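Local coordinates for protein cortical-lytic enzyme (Bacillus cereus, PDB 4S3J) that cleaves partially degraded cortex peptidoglycan as an N-acetylglucosaminidase during spore germination, probably recognising the muramic acid delta-lactam of spore peptidoglycan, at residues N35-I47 against A348-R360. Sequence-based numbering, arbitrary orientation.
Sequences NPAETLVVGQALI and AVALARKYNVPIR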
# COMPACT_ATOMS: atom_id res chain seq x y z
N ASN A 35 9.07 19.54 -8.50
CA ASN A 35 10.18 20.45 -8.73
C ASN A 35 9.58 21.65 -9.43
O ASN A 35 9.05 21.50 -10.52
CB ASN A 35 11.26 19.79 -9.59
CG ASN A 35 12.41 20.72 -9.92
OD1 ASN A 35 12.29 21.94 -9.91
ND2 ASN A 35 13.56 20.12 -10.22
N PRO A 36 9.64 22.84 -8.81
CA PRO A 36 8.88 23.97 -9.34
C PRO A 36 9.33 24.41 -10.71
O PRO A 36 8.58 25.11 -11.41
CB PRO A 36 9.15 25.09 -8.30
CG PRO A 36 10.41 24.70 -7.62
CD PRO A 36 10.39 23.20 -7.59
N ALA A 37 10.52 24.00 -11.10
CA ALA A 37 11.04 24.37 -12.41
C ALA A 37 10.52 23.48 -13.55
O ALA A 37 10.64 23.85 -14.71
CB ALA A 37 12.56 24.34 -12.39
N GLU A 38 9.93 22.33 -13.23
CA GLU A 38 9.55 21.36 -14.24
C GLU A 38 8.14 21.58 -14.79
O GLU A 38 7.25 22.06 -14.09
CB GLU A 38 9.65 19.94 -13.66
CG GLU A 38 11.10 19.44 -13.58
CD GLU A 38 11.26 18.12 -12.85
OE1 GLU A 38 10.33 17.69 -12.14
OE2 GLU A 38 12.35 17.53 -12.98
N THR A 39 7.93 21.20 -16.04
CA THR A 39 6.63 21.25 -16.67
C THR A 39 5.70 20.20 -16.07
O THR A 39 6.16 19.20 -15.47
CB THR A 39 6.75 21.01 -18.16
OG1 THR A 39 7.35 19.72 -18.34
CG2 THR A 39 7.64 22.06 -18.80
N LEU A 40 4.39 20.45 -16.18
CA LEU A 40 3.39 19.44 -15.88
C LEU A 40 3.19 18.52 -17.08
O LEU A 40 3.33 18.93 -18.24
CB LEU A 40 2.06 20.08 -15.48
CG LEU A 40 2.07 20.97 -14.23
CD1 LEU A 40 0.69 21.54 -13.95
CD2 LEU A 40 2.59 20.22 -13.00
N VAL A 41 2.83 17.27 -16.79
CA VAL A 41 2.55 16.27 -17.80
C VAL A 41 1.05 16.09 -17.97
O VAL A 41 0.33 15.90 -16.99
CB VAL A 41 3.22 14.92 -17.41
CG1 VAL A 41 2.87 13.82 -18.41
CG2 VAL A 41 4.70 15.08 -17.31
N VAL A 42 0.55 16.16 -19.20
CA VAL A 42 -0.86 15.92 -19.47
C VAL A 42 -1.23 14.52 -18.96
O VAL A 42 -0.54 13.54 -19.26
CB VAL A 42 -1.19 16.06 -20.98
CG1 VAL A 42 -2.64 15.68 -21.27
CG2 VAL A 42 -0.93 17.47 -21.41
N GLY A 43 -2.29 14.43 -18.16
CA GLY A 43 -2.71 13.16 -17.58
C GLY A 43 -2.18 12.90 -16.18
O GLY A 43 -2.61 11.95 -15.52
N GLN A 44 -1.25 13.73 -15.72
CA GLN A 44 -0.72 13.71 -14.35
C GLN A 44 -1.85 14.05 -13.38
O GLN A 44 -2.69 14.91 -13.66
CB GLN A 44 0.45 14.71 -14.23
CG GLN A 44 1.10 14.84 -12.93
CD GLN A 44 2.27 15.82 -12.93
OE1 GLN A 44 2.61 16.49 -13.93
NE2 GLN A 44 2.92 15.87 -11.81
N ALA A 45 -1.90 13.36 -12.25
CA ALA A 45 -2.91 13.63 -11.23
C ALA A 45 -2.33 14.43 -10.09
O ALA A 45 -1.39 13.98 -9.42
CB ALA A 45 -3.47 12.31 -10.68
N LEU A 46 -2.92 15.60 -9.85
CA LEU A 46 -2.47 16.50 -8.80
C LEU A 46 -3.55 16.60 -7.73
O LEU A 46 -4.75 16.39 -8.03
CB LEU A 46 -2.18 17.91 -9.32
CG LEU A 46 -1.11 18.01 -10.41
CD1 LEU A 46 -1.05 19.44 -10.92
CD2 LEU A 46 0.25 17.53 -9.94
N ILE A 47 -3.15 16.94 -6.51
CA ILE A 47 -4.12 17.37 -5.54
C ILE A 47 -4.06 18.92 -5.46
O ILE A 47 -2.96 19.54 -5.49
CB ILE A 47 -3.91 16.68 -4.17
CG1 ILE A 47 -2.49 16.83 -3.64
CG2 ILE A 47 -4.24 15.19 -4.32
CD1 ILE A 47 -2.33 16.28 -2.21
N ALA A 348 7.91 7.86 -12.29
CA ALA A 348 7.09 7.48 -13.44
C ALA A 348 6.67 8.74 -14.19
O ALA A 348 6.82 8.83 -15.41
CB ALA A 348 5.86 6.69 -12.98
N VAL A 349 6.16 9.73 -13.46
CA VAL A 349 5.77 10.99 -14.11
C VAL A 349 6.99 11.61 -14.78
O VAL A 349 6.91 12.16 -15.87
CB VAL A 349 5.16 11.97 -13.11
CG1 VAL A 349 4.85 13.33 -13.78
CG2 VAL A 349 3.89 11.38 -12.53
N ALA A 350 8.16 11.50 -14.15
CA ALA A 350 9.37 12.08 -14.72
C ALA A 350 9.75 11.43 -16.05
O ALA A 350 10.29 12.11 -16.94
CB ALA A 350 10.51 11.98 -13.72
N LEU A 351 9.48 10.13 -16.21
CA LEU A 351 9.71 9.47 -17.49
C LEU A 351 8.79 10.00 -18.58
O LEU A 351 9.21 10.24 -19.72
CB LEU A 351 9.53 7.96 -17.34
CG LEU A 351 10.63 7.25 -16.55
CD1 LEU A 351 10.14 5.88 -16.18
CD2 LEU A 351 11.95 7.14 -17.35
N ALA A 352 7.51 10.18 -18.26
CA ALA A 352 6.56 10.71 -19.25
C ALA A 352 6.97 12.12 -19.63
O ALA A 352 6.89 12.51 -20.80
CB ALA A 352 5.14 10.67 -18.70
N ARG A 353 7.43 12.91 -18.66
CA ARG A 353 7.92 14.27 -18.95
C ARG A 353 9.14 14.24 -19.89
O ARG A 353 9.22 14.95 -20.91
CB ARG A 353 8.27 14.97 -17.64
CG ARG A 353 8.79 16.40 -17.81
CD ARG A 353 9.10 17.03 -16.44
NE ARG A 353 7.90 17.18 -15.63
CZ ARG A 353 7.56 16.49 -14.56
NH1 ARG A 353 6.39 16.74 -13.98
NH2 ARG A 353 8.37 15.58 -14.03
N LYS A 354 10.11 13.40 -19.55
CA LYS A 354 11.36 13.35 -20.30
C LYS A 354 11.14 12.95 -21.75
O LYS A 354 11.77 13.50 -22.67
CB LYS A 354 12.34 12.38 -19.64
CG LYS A 354 13.65 12.18 -20.37
CD LYS A 354 14.57 11.35 -19.54
CE LYS A 354 15.85 11.04 -20.31
NZ LYS A 354 16.70 10.06 -19.59
N TYR A 355 10.28 11.96 -21.95
CA TYR A 355 10.07 11.38 -23.28
C TYR A 355 8.81 11.92 -23.99
O TYR A 355 8.37 11.39 -25.02
CB TYR A 355 10.06 9.86 -23.15
CG TYR A 355 11.43 9.35 -22.75
CD1 TYR A 355 12.49 9.37 -23.65
CD2 TYR A 355 11.68 8.85 -21.47
CE1 TYR A 355 13.75 8.93 -23.29
CE2 TYR A 355 12.93 8.41 -21.11
CZ TYR A 355 13.97 8.45 -22.02
OH TYR A 355 15.21 8.00 -21.65
N ASN A 356 8.26 13.00 -23.43
CA ASN A 356 7.18 13.77 -24.03
C ASN A 356 5.94 12.99 -24.44
O ASN A 356 5.42 13.17 -25.55
CB ASN A 356 7.70 14.50 -25.28
CG ASN A 356 8.91 15.38 -24.99
OD1 ASN A 356 8.80 16.41 -24.33
ND2 ASN A 356 10.07 14.97 -25.49
N VAL A 357 5.41 12.21 -23.51
CA VAL A 357 4.16 11.51 -23.73
C VAL A 357 3.21 11.79 -22.57
O VAL A 357 3.65 12.09 -21.45
CB VAL A 357 4.42 9.99 -23.88
CG1 VAL A 357 5.25 9.72 -25.14
CG2 VAL A 357 5.08 9.43 -22.65
N PRO A 358 1.90 11.76 -22.84
CA PRO A 358 0.89 11.94 -21.80
C PRO A 358 0.67 10.67 -21.00
O PRO A 358 1.01 9.56 -21.47
CB PRO A 358 -0.37 12.30 -22.58
CG PRO A 358 -0.21 11.58 -23.88
CD PRO A 358 1.27 11.61 -24.18
N ILE A 359 0.15 10.85 -19.79
CA ILE A 359 -0.23 9.72 -18.95
C ILE A 359 -1.69 9.39 -19.23
O ILE A 359 -2.55 10.26 -19.21
CB ILE A 359 -0.03 10.06 -17.46
CG1 ILE A 359 1.45 10.28 -17.15
CG2 ILE A 359 -0.61 8.96 -16.57
CD1 ILE A 359 1.71 11.07 -15.93
N ARG A 360 -1.95 8.12 -19.55
CA ARG A 360 -3.28 7.62 -19.79
C ARG A 360 -3.80 6.90 -18.55
O ARG A 360 -3.03 6.57 -17.66
CB ARG A 360 -3.28 6.67 -20.98
CG ARG A 360 -3.05 7.38 -22.31
CD ARG A 360 -2.01 6.70 -23.13
NE ARG A 360 -2.40 5.35 -23.50
CZ ARG A 360 -1.54 4.38 -23.79
NH1 ARG A 360 -2.00 3.17 -24.11
NH2 ARG A 360 -0.23 4.59 -23.76
O HOH W 1 11.13 15.20 -14.14
O HOH W 2 6.11 15.85 -11.15
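R353 runs out from its helix with CG trans to the backbone N (chi1 -180°) and then turns about the CG-CD bond (chi3 -64°), which brings the guanidinium side-on to the carbonyl of T39. This joins the first LysM domain to helix 345-354 of the glycosyl hydrolase family 18 domain, whose fold is a TIM barrel. NE and NH1 of R353 both donate to T39 O, NE at 2.7 Å and NH1 at 2.9 Å, a side-on grip by two bent bonds that restrains the guanidinium. E38 approaches one face, with OE1 3.4 Å from NH2 of R353 but well out of its plane, an ion pair without a directed N-H; a water also accepts from NH2. Against the opposite face and the aliphatic stem lies V41, whose CG2 reaches CB of R353 at 3.6 Å, while its CG1 packs against A352 CB, V357 O and I359 CD1. Q44 extends so that its OE1 receives V41 N almost linearly (179°), bracing the type II turn V41-Q44, and its amide rests on CG1 of V349. Beyond the Schellman motif that ends the helix, the chain returns to this turn: I359 N donates to V42 O at 2.8 Å, and CA of G43 sits 3.3 Å from I359 O in a CA-H...O contact.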